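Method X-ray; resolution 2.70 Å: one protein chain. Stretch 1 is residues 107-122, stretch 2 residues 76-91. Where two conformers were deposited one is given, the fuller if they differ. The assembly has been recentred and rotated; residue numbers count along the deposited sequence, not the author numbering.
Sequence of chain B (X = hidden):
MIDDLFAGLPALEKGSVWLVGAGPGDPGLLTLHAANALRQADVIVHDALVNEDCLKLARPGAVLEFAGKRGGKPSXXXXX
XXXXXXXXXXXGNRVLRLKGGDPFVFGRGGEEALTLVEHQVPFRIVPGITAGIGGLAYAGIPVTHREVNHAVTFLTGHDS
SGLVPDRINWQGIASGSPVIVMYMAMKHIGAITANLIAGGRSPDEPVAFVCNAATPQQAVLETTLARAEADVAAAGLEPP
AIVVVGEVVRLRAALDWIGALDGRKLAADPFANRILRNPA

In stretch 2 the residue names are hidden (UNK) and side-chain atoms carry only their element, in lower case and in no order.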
# COMPACT_ATOMS: atom_id res chain seq x y z
N GLY B 107 -8.99 -6.95 2.26
CA GLY B 107 -8.74 -8.17 3.02
C GLY B 107 -9.56 -8.44 4.29
O GLY B 107 -9.06 -9.13 5.19
N ARG B 108 -10.79 -7.92 4.36
CA ARG B 108 -11.68 -7.99 5.53
C ARG B 108 -11.09 -7.72 6.93
O ARG B 108 -11.60 -8.22 7.93
CB ARG B 108 -12.57 -9.25 5.53
CG ARG B 108 -12.46 -10.13 4.31
CD ARG B 108 -13.73 -10.80 3.74
NE ARG B 108 -15.02 -10.47 4.37
CZ ARG B 108 -16.07 -11.31 4.38
NH1 ARG B 108 -17.22 -10.96 4.96
NH2 ARG B 108 -15.96 -12.52 3.81
N GLY B 109 -10.06 -6.88 7.01
CA GLY B 109 -9.48 -6.46 8.27
C GLY B 109 -10.37 -5.57 9.14
O GLY B 109 -10.40 -5.70 10.38
N GLY B 110 -11.07 -4.64 8.50
CA GLY B 110 -12.10 -3.87 9.16
C GLY B 110 -13.14 -4.73 9.86
O GLY B 110 -13.42 -4.50 11.04
N GLU B 111 -13.70 -5.71 9.16
CA GLU B 111 -14.67 -6.63 9.76
C GLU B 111 -14.08 -7.31 10.98
O GLU B 111 -14.72 -7.33 12.05
CB GLU B 111 -15.13 -7.70 8.77
CG GLU B 111 -16.00 -7.15 7.67
CD GLU B 111 -16.37 -8.19 6.63
OE1 GLU B 111 -15.80 -8.16 5.51
OE2 GLU B 111 -17.26 -9.04 6.94
N GLU B 112 -12.87 -7.86 10.84
CA GLU B 112 -12.23 -8.56 11.95
C GLU B 112 -12.11 -7.62 13.16
O GLU B 112 -12.61 -7.97 14.23
CB GLU B 112 -10.89 -9.13 11.54
CG GLU B 112 -11.05 -10.24 10.52
CD GLU B 112 -9.77 -10.91 10.09
OE1 GLU B 112 -8.75 -10.21 9.81
OE2 GLU B 112 -9.81 -12.14 10.00
N ALA B 113 -11.50 -6.45 12.97
CA ALA B 113 -11.32 -5.49 14.04
C ALA B 113 -12.66 -5.15 14.67
O ALA B 113 -12.78 -5.08 15.89
CB ALA B 113 -10.62 -4.21 13.51
N LEU B 114 -13.68 -4.97 13.83
CA LEU B 114 -15.01 -4.64 14.31
C LEU B 114 -15.54 -5.73 15.23
O LEU B 114 -16.10 -5.45 16.29
CB LEU B 114 -15.95 -4.45 13.14
CG LEU B 114 -16.74 -3.15 12.91
CD1 LEU B 114 -16.03 -1.88 13.40
CD2 LEU B 114 -17.12 -3.06 11.42
N THR B 115 -15.32 -6.98 14.84
CA THR B 115 -15.67 -8.11 15.69
C THR B 115 -14.87 -8.07 16.98
O THR B 115 -15.43 -8.24 18.07
CB THR B 115 -15.47 -9.43 14.93
OG1 THR B 115 -16.28 -9.44 13.76
CG2 THR B 115 -16.01 -10.60 15.74
N LEU B 116 -13.56 -7.83 16.87
CA LEU B 116 -12.72 -7.67 18.06
C LEU B 116 -13.31 -6.62 19.05
O LEU B 116 -13.51 -6.91 20.23
CB LEU B 116 -11.27 -7.36 17.67
CG LEU B 116 -10.23 -8.50 17.45
CD1 LEU B 116 -10.75 -9.92 17.62
CD2 LEU B 116 -9.51 -8.37 16.13
N VAL B 117 -13.64 -5.43 18.55
CA VAL B 117 -14.21 -4.38 19.39
C VAL B 117 -15.51 -4.81 20.09
O VAL B 117 -15.64 -4.68 21.32
CB VAL B 117 -14.40 -3.08 18.60
CG1 VAL B 117 -15.20 -2.09 19.42
CG2 VAL B 117 -13.05 -2.50 18.23
N GLU B 118 -16.45 -5.35 19.32
CA GLU B 118 -17.72 -5.88 19.81
C GLU B 118 -17.55 -6.79 21.03
O GLU B 118 -18.37 -6.77 21.95
CB GLU B 118 -18.41 -6.62 18.65
CG GLU B 118 -19.66 -7.44 18.93
CD GLU B 118 -20.00 -8.36 17.76
OE1 GLU B 118 -19.54 -8.08 16.62
OE2 GLU B 118 -20.70 -9.38 17.95
N HIS B 119 -16.48 -7.58 21.05
CA HIS B 119 -16.26 -8.55 22.12
C HIS B 119 -15.18 -8.10 23.10
O HIS B 119 -14.65 -8.93 23.85
CB HIS B 119 -15.90 -9.92 21.55
CG HIS B 119 -16.91 -10.47 20.59
ND1 HIS B 119 -17.86 -11.40 20.96
CD2 HIS B 119 -17.11 -10.23 19.27
CE1 HIS B 119 -18.61 -11.70 19.92
NE2 HIS B 119 -18.17 -11.01 18.88
N GLN B 120 -14.87 -6.80 23.08
CA GLN B 120 -13.99 -6.17 24.08
C GLN B 120 -12.53 -6.66 24.01
O GLN B 120 -11.84 -6.73 25.03
CB GLN B 120 -14.55 -6.34 25.50
CG GLN B 120 -15.98 -5.88 25.70
CD GLN B 120 -16.05 -4.40 25.89
OE1 GLN B 120 -16.15 -3.65 24.92
NE2 GLN B 120 -15.98 -3.95 27.15
N VAL B 121 -12.05 -6.99 22.82
CA VAL B 121 -10.67 -7.45 22.68
C VAL B 121 -9.82 -6.33 22.08
O VAL B 121 -10.13 -5.84 21.01
CB VAL B 121 -10.61 -8.73 21.82
CG1 VAL B 121 -9.19 -9.14 21.54
CG2 VAL B 121 -11.36 -9.85 22.49
N PRO B 122 -8.74 -5.90 22.76
CA PRO B 122 -7.88 -4.86 22.18
C PRO B 122 -7.11 -5.40 20.99
O PRO B 122 -6.86 -6.62 20.91
CB PRO B 122 -6.93 -4.49 23.32
CG PRO B 122 -6.91 -5.68 24.21
CD PRO B 122 -8.25 -6.38 24.06
N UNK B 76 -15.17 -21.52 5.90
CA UNK B 76 -15.61 -20.82 7.11
C UNK B 76 -15.98 -19.40 6.66
O UNK B 76 -15.24 -18.84 5.85
c UNK B 76 -13.30 -21.63 7.25
c UNK B 76 -13.70 -21.59 5.80
c UNK B 76 -14.36 -20.82 8.00
N UNK B 77 -17.10 -18.86 7.12
CA UNK B 77 -17.39 -17.46 6.81
C UNK B 77 -16.43 -16.61 7.64
O UNK B 77 -15.83 -17.09 8.61
c UNK B 77 -18.86 -14.27 4.66
c UNK B 77 -19.74 -15.27 5.39
c UNK B 77 -19.25 -15.57 6.83
c UNK B 77 -18.88 -17.09 7.07
n UNK B 77 -17.60 -14.92 4.24
N UNK B 78 -16.26 -15.36 7.23
CA UNK B 78 -15.39 -14.41 7.90
C UNK B 78 -15.66 -14.34 9.40
O UNK B 78 -14.73 -14.28 10.18
n UNK B 78 -12.68 -12.26 9.15
c UNK B 78 -13.25 -12.36 7.95
c UNK B 78 -14.69 -11.92 7.83
c UNK B 78 -15.57 -13.02 7.27
o UNK B 78 -12.66 -12.80 6.97
N UNK B 79 -16.94 -14.36 9.77
CA UNK B 79 -17.37 -14.27 11.16
C UNK B 79 -16.76 -15.39 12.00
O UNK B 79 -16.40 -15.18 13.17
n UNK B 79 -19.62 -10.58 15.08
c UNK B 79 -19.50 -14.17 12.66
c UNK B 79 -18.91 -14.26 11.24
c UNK B 79 -20.31 -11.69 15.37
c UNK B 79 -19.67 -12.74 13.20
n UNK B 79 -20.35 -12.72 14.50
n UNK B 79 -20.96 -11.77 16.53
N UNK B 80 -16.65 -16.58 11.40
CA UNK B 80 -16.10 -17.74 12.08
C UNK B 80 -14.65 -17.48 12.42
O UNK B 80 -14.22 -17.78 13.52
c UNK B 80 -17.63 -19.61 11.27
c UNK B 80 -16.23 -19.01 11.22
o UNK B 80 -18.47 -19.30 12.14
o UNK B 80 -17.94 -20.47 10.40
N UNK B 81 -13.91 -16.94 11.47
CA UNK B 81 -12.51 -16.61 11.70
C UNK B 81 -12.36 -15.53 12.77
O UNK B 81 -11.44 -15.58 13.59
c UNK B 81 -11.85 -16.16 10.39
c UNK B 81 -10.43 -15.56 10.64
c UNK B 81 -11.80 -17.32 9.40
c UNK B 81 -11.48 -16.90 7.99
N UNK B 82 -13.28 -14.58 12.78
CA UNK B 82 -13.23 -13.48 13.72
C UNK B 82 -13.55 -13.96 15.13
O UNK B 82 -12.89 -13.55 16.09
c UNK B 82 -14.19 -12.36 13.32
o UNK B 82 -13.79 -11.77 12.10
N UNK B 83 -14.55 -14.83 15.25
CA UNK B 83 -14.91 -15.36 16.55
C UNK B 83 -13.75 -16.16 17.16
O UNK B 83 -13.54 -16.10 18.38
c UNK B 83 -17.53 -15.31 16.38
c UNK B 83 -16.23 -16.16 16.49
c UNK B 83 -18.81 -16.12 16.31
c UNK B 83 -17.64 -14.26 17.47
N UNK B 84 -12.99 -16.86 16.30
CA UNK B 84 -11.90 -17.73 16.74
C UNK B 84 -10.78 -16.86 17.31
O UNK B 84 -10.18 -17.22 18.34
n UNK B 84 -9.77 -20.96 17.33
c UNK B 84 -9.61 -20.61 15.92
n UNK B 84 -7.83 -22.28 17.58
c UNK B 84 -11.42 -18.69 15.61
n UNK B 84 -9.23 -21.96 19.33
c UNK B 84 -8.94 -21.73 18.06
c UNK B 84 -9.94 -19.11 15.63
N UNK B 85 -10.52 -15.72 16.66
CA UNK B 85 -9.59 -14.72 17.18
C UNK B 85 -9.99 -14.26 18.58
O UNK B 85 -9.17 -14.18 19.48
c UNK B 85 -7.57 -14.59 14.89
c UNK B 85 -8.88 -13.77 14.84
c UNK B 85 -9.48 -13.52 16.24
c UNK B 85 -8.73 -12.45 14.06
N UNK B 86 -11.28 -13.99 18.75
CA UNK B 86 -11.81 -13.62 20.04
C UNK B 86 -11.61 -14.76 21.05
O UNK B 86 -11.28 -14.51 22.21
c UNK B 86 -13.41 -11.88 19.14
c UNK B 86 -13.98 -13.05 21.31
c UNK B 86 -13.30 -13.18 19.92
N UNK B 87 -11.79 -16.00 20.61
CA UNK B 87 -11.69 -17.13 21.54
C UNK B 87 -10.24 -17.29 22.03
O UNK B 87 -10.00 -17.48 23.23
o UNK B 87 -13.37 -21.49 21.13
o UNK B 87 -11.65 -21.32 19.79
c UNK B 87 -11.86 -19.71 21.57
c UNK B 87 -12.32 -20.92 20.77
c UNK B 87 -12.28 -18.40 20.92
N UNK B 88 -9.30 -17.18 21.10
CA UNK B 88 -7.87 -17.21 21.38
C UNK B 88 -7.41 -16.11 22.32
O UNK B 88 -6.62 -16.37 23.23
c UNK B 88 -6.88 -18.09 17.76
c UNK B 88 -6.45 -19.58 19.77
c UNK B 88 -7.09 -17.13 20.06
c UNK B 88 -7.25 -18.39 19.20
N UNK B 89 -7.92 -14.90 22.10
CA UNK B 89 -7.58 -13.75 22.91
C UNK B 89 -8.17 -13.83 24.34
O UNK B 89 -7.47 -13.60 25.33
c UNK B 89 -8.01 -12.50 22.20
N UNK B 90 -9.45 -14.16 24.44
CA UNK B 90 -10.09 -14.36 25.74
C UNK B 90 -9.39 -15.42 26.61
O UNK B 90 -9.43 -15.37 27.82
c UNK B 90 -12.43 -13.51 25.17
c UNK B 90 -11.58 -14.70 25.56
n UNK B 90 -16.45 -11.13 24.78
n UNK B 90 -16.58 -13.39 24.42
n UNK B 90 -14.65 -12.46 25.28
c UNK B 90 -15.89 -12.33 24.83
c UNK B 90 -13.93 -13.73 25.37
N UNK B 91 -8.72 -16.38 25.97
CA UNK B 91 -8.00 -17.42 26.70
C UNK B 91 -6.57 -17.00 27.12
O UNK B 91 -5.86 -17.77 27.78
c UNK B 91 -7.99 -18.71 25.90
O HOH W 1 -16.15 -10.92 11.17

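Position 76 has three carbons closing a ring onto its own backbone N and touches nothing on stretch 1: Pro76. Position 77, at the N-cap, carries four carbons in a row ending in nitrogen, which lies 2.9 Å from Arg108 NH2. This is Lys77, and two donors of like charge so close pay no bonding dividend.

Position 78 has three carbons, the third bearing one oxygen and one nitrogen: Gln78. Its NE2 donates to Glu112 OE2 (3.0 Å), and its CB lies over one face of the Arg108 guanidinium, 3.4 Å from Arg108 CZ. Arg108 is itself held by a salt bridge, Arg108 NE to Glu111 OE1 at 2.7 Å.

Position 79 runs three carbons, a nitrogen, then a carbon with two more nitrogens: Arg79. It starts sideways, but its end reaches Glu118 in a two-pronged salt bridge, Arg79 NH1 to Glu118 OE2 at 2.8 Å and Arg79 NH2 to Glu118 OE1 at 2.9 Å. Position 80, two carbons with two oxygens on the second, is out of reach: Asp80.

At 81, four carbons fork at the first, one arm two carbons long: Ile81, whose CG2 lies 3.5 Å from Glu112 OE2. Position 82 is one carbon and one oxygen, Ser82. So small a side chain lets the backbones close in, Ser82 CA to Glu112 CA being 5.3 Å; Ser82 OG also shares a water with Thr115 OG1.

Position 83 has four carbons forked at the second: Leu83, with CD2 3.6 Å from His119 NE2. Position 84 repeats the pattern of 79 but is out of reach: Arg84. Position 85, four carbons forked at the second, is Leu85; its CB is 4.1 Å from Leu116 CD1.

Position 86 is one carbon carrying two: Val86. Its CG2 meets Leu116 CD1 at 3.6 Å and its CG1 meets His119 CB at 3.7 Å. Position 87, three carbons ending in two oxygens, points away: Glu87, salt-bridged to Arg84. Position 88, four carbons forked at the second, is out of reach: Leu88. The lone carbon at 89 is Ala89 CB, 3.6 Å from Val121 CG1.

Position 90 has the guanidinium pattern again: Arg90, whose NH2 gives His119 O a weak hydrogen bond (3.0 Å). Position 91, one carbon, makes no contact: Ala91.

The helices cross at -45°, with Ser82, Val86 and Ala89 facing stretch 1. Glu112 is a polar knob among Gln78, Ile81, Ser82 and Leu85; apolar packing follows toward the C-terminal ends, while Arg79 and Arg90 reach in from exposed positions.

Stretch 2, residues 76-91: PKQRDISLRLVELARA
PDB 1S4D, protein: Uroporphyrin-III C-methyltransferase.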